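Local atomic coordinates of shikimate dehydrogenase-like protein HI_0607 (Haemophilus influenzae, PDB entry 1NPY), a protein that catalyses in vitro the NADP(+)-dependent oxidation of shikimate to 3-dehydroshikimate, far less actively than classical AroE enzymes, so shikimate may not be its biological substrate. Residues Tyr26-Leu31 against Phe35-Phe40; Ser207-Val212 against Thr219-Tyr224. One frame throughout, in Å; residues are numbered along the deposited sequence.

Contact 1. Residues Tyr26-Leu31 against Phe35-Phe40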
loop_
_atom_site.group_PDB
_atom_site.type_symbol
_atom_site.label_atom_id
_atom_site.label_comp_id
_atom_site.label_asym_id
_atom_site.label_seq_id
_atom_site.Cartn_x
_atom_site.Cartn_y
_atom_site.Cartn_z
ATOM N N TYR A 26 3.871 17.892 -8.462
ATOM C CA TYR A 26 2.725 18.367 -9.229
ATOM C C TYR A 26 1.628 18.949 -8.342
ATOM O O TYR A 26 1.103 20.040 -8.613
ATOM C CB TYR A 26 2.179 17.224 -10.067
ATOM C CG TYR A 26 1.023 17.589 -10.977
ATOM C CD1 TYR A 26 1.229 18.123 -12.243
ATOM C CD2 TYR A 26 -0.280 17.378 -10.557
ATOM C CE1 TYR A 26 0.150 18.446 -13.085
ATOM C CE2 TYR A 26 -1.358 17.691 -11.386
ATOM C CZ TYR A 26 -1.133 18.217 -12.638
ATOM O OH TYR A 26 -2.225 18.514 -13.446
ATOM N N LEU A 27 1.286 18.202 -7.299
ATOM C CA LEU A 27 0.248 18.677 -6.383
ATOM C C LEU A 27 0.676 19.908 -5.603
ATOM O O LEU A 27 -0.169 20.781 -5.380
ATOM C CB LEU A 27 -0.201 17.557 -5.447
ATOM C CG LEU A 27 -0.953 16.408 -6.123
ATOM C CD1 LEU A 27 -1.052 15.165 -5.265
ATOM C CD2 LEU A 27 -2.317 16.890 -6.607
ATOM N N TYR A 28 1.925 20.030 -5.152
ATOM C CA TYR A 28 2.336 21.278 -4.498
ATOM C C TYR A 28 2.112 22.485 -5.385
ATOM O O TYR A 28 1.625 23.511 -4.947
ATOM C CB TYR A 28 3.809 21.296 -4.076
ATOM C CG TYR A 28 4.210 20.163 -3.169
ATOM C CD1 TYR A 28 3.415 19.709 -2.127
ATOM C CD2 TYR A 28 5.466 19.588 -3.299
ATOM C CE1 TYR A 28 3.842 18.677 -1.291
ATOM C CE2 TYR A 28 5.913 18.597 -2.439
ATOM C CZ TYR A 28 5.098 18.114 -1.450
ATOM O OH TYR A 28 5.485 17.099 -0.604
ATOM N N ASP A 29 2.465 22.338 -6.656
ATOM C CA ASP A 29 2.270 23.406 -7.605
ATOM C C ASP A 29 0.790 23.780 -7.730
ATOM O O ASP A 29 0.451 24.968 -7.659
ATOM C CB ASP A 29 2.906 23.007 -8.929
ATOM C CG ASP A 29 2.692 24.071 -9.972
ATOM O OD1 ASP A 29 3.273 25.157 -9.781
ATOM O OD2 ASP A 29 1.934 23.891 -10.942
ATOM N N LYS A 30 -0.069 22.785 -7.955
ATOM C CA LYS A 30 -1.488 23.016 -8.186
ATOM C C LYS A 30 -2.178 23.606 -6.968
ATOM O O LYS A 30 -3.131 24.379 -7.134
ATOM C CB LYS A 30 -2.218 21.752 -8.656
ATOM C CG LYS A 30 -1.756 21.235 -10.022
ATOM C CD LYS A 30 -2.283 22.138 -11.133
ATOM C CE LYS A 30 -1.963 21.670 -12.535
ATOM N NZ LYS A 30 -3.027 22.185 -13.446
ATOM N N LEU A 31 -1.721 23.260 -5.766
ATOM C CA LEU A 31 -2.340 23.725 -4.527
ATOM C C LEU A 31 -1.700 24.971 -3.904
ATOM O O LEU A 31 -2.171 25.453 -2.873
ATOM C CB LEU A 31 -2.374 22.597 -3.490
ATOM C CG LEU A 31 -3.428 21.501 -3.675
ATOM C CD1 LEU A 31 -3.391 20.535 -2.497
ATOM C CD2 LEU A 31 -4.818 22.084 -3.751
ATOM N N PHE A 35 6.385 23.789 -0.815
ATOM C CA PHE A 35 6.904 22.458 -0.509
ATOM C C PHE A 35 7.605 21.981 -1.781
ATOM O O PHE A 35 7.201 22.343 -2.895
ATOM C CB PHE A 35 5.783 21.458 -0.239
ATOM C CG PHE A 35 5.270 21.395 1.182
ATOM C CD1 PHE A 35 4.549 22.443 1.741
ATOM C CD2 PHE A 35 5.425 20.237 1.930
ATOM C CE1 PHE A 35 4.054 22.360 3.025
ATOM C CE2 PHE A 35 4.934 20.137 3.197
ATOM C CZ PHE A 35 4.257 21.210 3.759
ATOM N N ILE A 36 8.636 21.157 -1.600
ATOM C CA ILE A 36 9.256 20.341 -2.644
ATOM C C ILE A 36 9.442 18.915 -2.155
ATOM O O ILE A 36 9.509 18.648 -0.945
ATOM C CB ILE A 36 10.614 20.890 -3.091
ATOM C CG1 ILE A 36 11.567 21.044 -1.906
ATOM C CG2 ILE A 36 10.426 22.169 -3.859
ATOM C CD1 ILE A 36 13.045 21.245 -2.276
ATOM N N TYR A 37 9.466 17.969 -3.091
ATOM C CA TYR A 37 9.628 16.567 -2.766
ATOM C C TYR A 37 10.822 15.995 -3.544
ATOM O O TYR A 37 11.001 16.322 -4.721
ATOM C CB TYR A 37 8.403 15.768 -3.207
ATOM C CG TYR A 37 8.273 14.374 -2.620
ATOM C CD1 TYR A 37 7.444 14.142 -1.520
ATOM C CD2 TYR A 37 8.952 13.274 -3.149
ATOM C CE1 TYR A 37 7.277 12.888 -0.978
ATOM C CE2 TYR A 37 8.769 12.003 -2.627
ATOM C CZ TYR A 37 7.908 11.806 -1.554
ATOM O OH TYR A 37 7.671 10.573 -1.000
ATOM N N LYS A 38 11.631 15.179 -2.883
ATOM C CA LYS A 38 12.652 14.409 -3.599
ATOM C C LYS A 38 12.885 13.041 -2.980
ATOM O O LYS A 38 12.871 12.888 -1.758
ATOM C CB LYS A 38 13.975 15.173 -3.626
ATOM C CG LYS A 38 14.914 14.667 -4.708
ATOM C CD LYS A 38 16.271 15.345 -4.640
ATOM C CE LYS A 38 17.299 14.447 -3.971
ATOM N NZ LYS A 38 17.647 13.237 -4.789
ATOM N N ALA A 39 13.093 12.031 -3.825
ATOM C CA ALA A 39 13.537 10.724 -3.376
ATOM C C ALA A 39 15.036 10.707 -3.087
ATOM O O ALA A 39 15.865 11.252 -3.828
ATOM C CB ALA A 39 13.199 9.682 -4.437
ATOM N N PHE A 40 15.364 10.004 -2.011
ATOM C CA PHE A 40 16.741 9.811 -1.579
ATOM C C PHE A 40 16.996 8.333 -1.334
ATOM O O PHE A 40 16.084 7.510 -1.279
ATOM C CB PHE A 40 17.028 10.578 -0.286
ATOM C CG PHE A 40 17.012 12.080 -0.388
ATOM C CD1 PHE A 40 18.186 12.814 -0.369
ATOM C CD2 PHE A 40 15.822 12.782 -0.345
ATOM C CE1 PHE A 40 18.171 14.196 -0.390
ATOM C CE2 PHE A 40 15.805 14.165 -0.355
ATOM C CZ PHE A 40 16.985 14.884 -0.369
#

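Contact 2. Residues Ser207-Val212 against Thr219-Tyr224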
loop_
_atom_site.group_PDB
_atom_site.type_symbol
_atom_site.label_atom_id
_atom_site.label_comp_id
_atom_site.label_asym_id
_atom_site.label_seq_id
_atom_site.Cartn_x
_atom_site.Cartn_y
_atom_site.Cartn_z
ATOM N N SER A 207 -17.455 -12.517 -6.190
ATOM C CA SER A 207 -18.119 -11.264 -6.543
ATOM C C SER A 207 -17.134 -10.105 -6.698
ATOM O O SER A 207 -17.450 -9.120 -7.364
ATOM C CB SER A 207 -19.262 -10.969 -5.568
ATOM O OG SER A 207 -18.759 -10.819 -4.263
ATOM N N VAL A 208 -15.954 -10.218 -6.093
ATOM C CA VAL A 208 -14.983 -9.121 -6.047
ATOM C C VAL A 208 -13.556 -9.628 -6.295
ATOM O O VAL A 208 -13.153 -10.604 -5.666
ATOM C CB VAL A 208 -14.944 -8.418 -4.672
ATOM C CG1 VAL A 208 -13.961 -7.281 -4.717
ATOM C CG2 VAL A 208 -16.319 -7.870 -4.281
ATOM N N ALA A 209 -12.843 -8.974 -7.215
ATOM C CA ALA A 209 -11.446 -9.289 -7.512
ATOM C C ALA A 209 -10.567 -8.089 -7.174
ATOM O O ALA A 209 -10.745 -7.034 -7.769
ATOM C CB ALA A 209 -11.292 -9.658 -8.981
ATOM N N PHE A 210 -9.683 -8.223 -6.187
ATOM C CA PHE A 210 -8.840 -7.143 -5.685
ATOM C C PHE A 210 -7.385 -7.557 -5.905
ATOM O O PHE A 210 -6.905 -8.551 -5.348
ATOM C CB PHE A 210 -9.187 -6.916 -4.217
ATOM C CG PHE A 210 -8.448 -5.799 -3.500
ATOM C CD1 PHE A 210 -8.737 -5.600 -2.160
ATOM C CD2 PHE A 210 -7.511 -4.990 -4.103
ATOM C CE1 PHE A 210 -8.095 -4.602 -1.439
ATOM C CE2 PHE A 210 -6.867 -3.998 -3.396
ATOM C CZ PHE A 210 -7.153 -3.810 -2.057
ATOM N N ASP A 211 -6.729 -6.893 -6.844
ATOM C CA ASP A 211 -5.359 -7.256 -7.200
ATOM C C ASP A 211 -4.511 -6.082 -6.753
ATOM O O ASP A 211 -4.638 -4.966 -7.266
ATOM C CB ASP A 211 -5.212 -7.461 -8.705
ATOM C CG ASP A 211 -3.969 -8.235 -9.092
ATOM O OD1 ASP A 211 -3.012 -8.334 -8.287
ATOM O OD2 ASP A 211 -3.886 -8.777 -10.220
ATOM N N VAL A 212 -3.566 -6.364 -5.869
ATOM C CA VAL A 212 -2.644 -5.337 -5.413
ATOM C C VAL A 212 -1.546 -5.044 -6.432
ATOM O O VAL A 212 -0.903 -3.999 -6.395
ATOM C CB VAL A 212 -2.098 -5.688 -4.019
ATOM C CG1 VAL A 212 -1.202 -4.589 -3.505
ATOM C CG2 VAL A 212 -3.238 -5.867 -3.028
ATOM N N THR A 219 -4.110 -7.007 -15.136
ATOM C CA THR A 219 -3.524 -8.345 -14.995
ATOM C C THR A 219 -4.470 -9.417 -15.549
ATOM O O THR A 219 -5.641 -9.128 -15.765
ATOM C CB THR A 219 -3.251 -8.701 -13.526
ATOM O OG1 THR A 219 -4.480 -8.561 -12.799
ATOM C CG2 THR A 219 -2.239 -7.769 -12.864
ATOM N N PRO A 220 -4.019 -10.647 -15.809
ATOM C CA PRO A 220 -4.959 -11.681 -16.241
ATOM C C PRO A 220 -6.130 -11.899 -15.285
ATOM O O PRO A 220 -7.268 -12.070 -15.726
ATOM C CB PRO A 220 -4.064 -12.914 -16.432
ATOM C CG PRO A 220 -2.752 -12.341 -16.751
ATOM C CD PRO A 220 -2.643 -11.174 -15.769
ATOM N N PHE A 221 -5.863 -11.810 -13.991
ATOM C CA PHE A 221 -6.876 -11.915 -12.938
ATOM C C PHE A 221 -7.943 -10.821 -13.080
ATOM O O PHE A 221 -9.140 -11.130 -13.141
ATOM C CB PHE A 221 -6.134 -11.808 -11.609
ATOM C CG PHE A 221 -6.996 -11.706 -10.369
ATOM C CD1 PHE A 221 -8.141 -12.456 -10.169
ATOM C CD2 PHE A 221 -6.549 -10.917 -9.328
ATOM C CE1 PHE A 221 -8.881 -12.375 -8.987
ATOM C CE2 PHE A 221 -7.276 -10.832 -8.141
ATOM C CZ PHE A 221 -8.421 -11.565 -7.953
ATOM N N ILE A 222 -7.504 -9.568 -13.139
ATOM C CA ILE A 222 -8.426 -8.428 -13.258
ATOM C C ILE A 222 -9.194 -8.476 -14.566
ATOM O O ILE A 222 -10.405 -8.251 -14.603
ATOM C CB ILE A 222 -7.691 -7.086 -13.090
ATOM C CG1 ILE A 222 -7.180 -6.925 -11.659
ATOM C CG2 ILE A 222 -8.491 -5.868 -13.537
ATOM C CD1 ILE A 222 -8.303 -6.721 -10.624
ATOM N N ARG A 223 -8.497 -8.744 -15.662
ATOM C CA ARG A 223 -9.141 -8.806 -16.971
ATOM C C ARG A 223 -10.237 -9.859 -17.025
ATOM O O ARG A 223 -11.330 -9.591 -17.538
ATOM C CB ARG A 223 -8.112 -9.149 -18.053
ATOM C CG ARG A 223 -7.364 -7.991 -18.673
ATOM C CD ARG A 223 -7.371 -8.079 -20.210
ATOM N NE ARG A 223 -7.037 -6.826 -20.884
ATOM C CZ ARG A 223 -5.799 -6.375 -20.951
ATOM N NH1 ARG A 223 -4.835 -7.097 -20.403
ATOM N NH2 ARG A 223 -5.503 -5.242 -21.561
ATOM N N TYR A 224 -9.954 -11.057 -16.514
ATOM C CA TYR A 224 -10.970 -12.106 -16.462
ATOM C C TYR A 224 -12.140 -11.736 -15.556
ATOM O O TYR A 224 -13.293 -11.901 -15.940
ATOM C CB TYR A 224 -10.380 -13.471 -16.100
ATOM C CG TYR A 224 -11.408 -14.570 -16.213
ATOM C CD1 TYR A 224 -11.761 -15.094 -17.452
ATOM C CD2 TYR A 224 -12.061 -15.066 -15.095
ATOM C CE1 TYR A 224 -12.753 -16.038 -17.577
ATOM C CE2 TYR A 224 -13.038 -16.039 -15.205
ATOM C CZ TYR A 224 -13.371 -16.537 -16.449
ATOM O OH TYR A 224 -14.330 -17.515 -16.574
#

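Contact 1. Residues Tyr26-Leu31 against Phe35-Phe40
In the first beta-alpha-beta unit of the substrate-binding domain, formed by strand 7-12, helix 19-31 and strand 35-40, Tyr28 reaches from the last turns of the helix onto the start of the returning strand and packs against Phe35, Ile36 and Tyr37. Phe35 CB makes a CH-pi contact over the middle of one face of the Tyr28 ring, 3.3 Å from its centroid and only 3° off the ring normal. CB of Tyr28 points toward the strand, and with CG beside the backbone N and anti to the carbonyl carbon (chi1 -56°) the ring lies against the strand backbone, CD2 of Tyr28 coming within 3.3 Å of the Phe35 O and CE2 of Tyr28 within 3.6 Å of the Ile36 C. Tyr37 N approaches the same ring at its edge, near the plane. The Tyr28 and Phe35 side chains cross at about a right angle, and the Phe35 ring leads away from the helix; its plane is inclined by 36° to that of Tyr28, an oblique meeting with the centroids 5.2 Å apart. Farther along the strand, Tyr28 OH lies at the edge of the Tyr37 ring, near its plane, 3.7 Å from Tyr37 CD1, while CB of Tyr37 packs 3.8 Å from CE2 of Tyr28. Outside the pair, Phe247 of helix 235-251 meets the Tyr28 ring, Thr251 touches both Tyr28 and Phe35, and His24 stacks on Tyr37. Helix and strand run nearly antiparallel, the axes of the two short segments approaching to 8.2 Å, as expected for the helix and second strand of a beta-alpha-beta crossover with a tight connecting loop.

Contact 2. Residues Ser207-Val212 against Thr219-Tyr224
Thr219 OG1 donates a 2.7 Å hydrogen bond to Asp211 OD2, tying the first residue before helix 220-227 to the end of strand 208-211. The carboxylate oxygen is met on its anti side, 20° out of the carboxylate plane. Thr219 is also the N-cap: the same OG1 accepts from Ile222 N at 3.2 Å with a nearly straight N-H...O angle of 166°, while donating to the carboxylate. A chi1 of 56°, with OG1 between the backbone N and the carbonyl carbon, turns the oxygen to where both bonds can form. Van der Waals contacts flank this link. CG1 of Ile222 lies 3.6 Å from Asp211 CB, and CD1 of Ile222 is 3.8 Å from Ala209 O. The Phe221 and Asp211 side chains run alongside each other with opposite sense, the ring presenting its edge to Asp211 OD2 and to Phe210 O, with CE2 of Phe221 3.6 Å from Phe210 O; CZ of Phe221 makes an apolar contact with Ala209 CB at 3.6 Å. In the next shell, Asn181 ND2 and Val213 N bond to Asp211 OD1, steadying the carboxylate from its other oxygen, and Phe198 and Leu179 pack on Phe221. The axes of the short strand and helix segments run roughly antiparallel, in a beta-alpha-beta unit completed by strand 231-233, as in a Rossmann-type nucleotide-binding domain.

Overall arrangement
The two contacts come in series along the chain, contact 1 near the N-terminus and contact 2 in the last third, with centres about 32 Å apart and nearest atoms about 18 Å apart. Each joins a helix and a strand of a beta-alpha-beta unit, but in different sheets. Strand 35-40 is an outermost strand of the mixed six-stranded sheet of the substrate-binding domain, whereas strand 208-211 lies within the parallel six-stranded sheet, next to the outermost strand 231-233, in the part probably binding NADP(+). Shikimate dehydrogenases pair a substrate-binding with a nucleotide-binding domain, the active site lying between them; each holds one contact. Helix 235-251, which follows strand 231-233, returns to pack on contact 1.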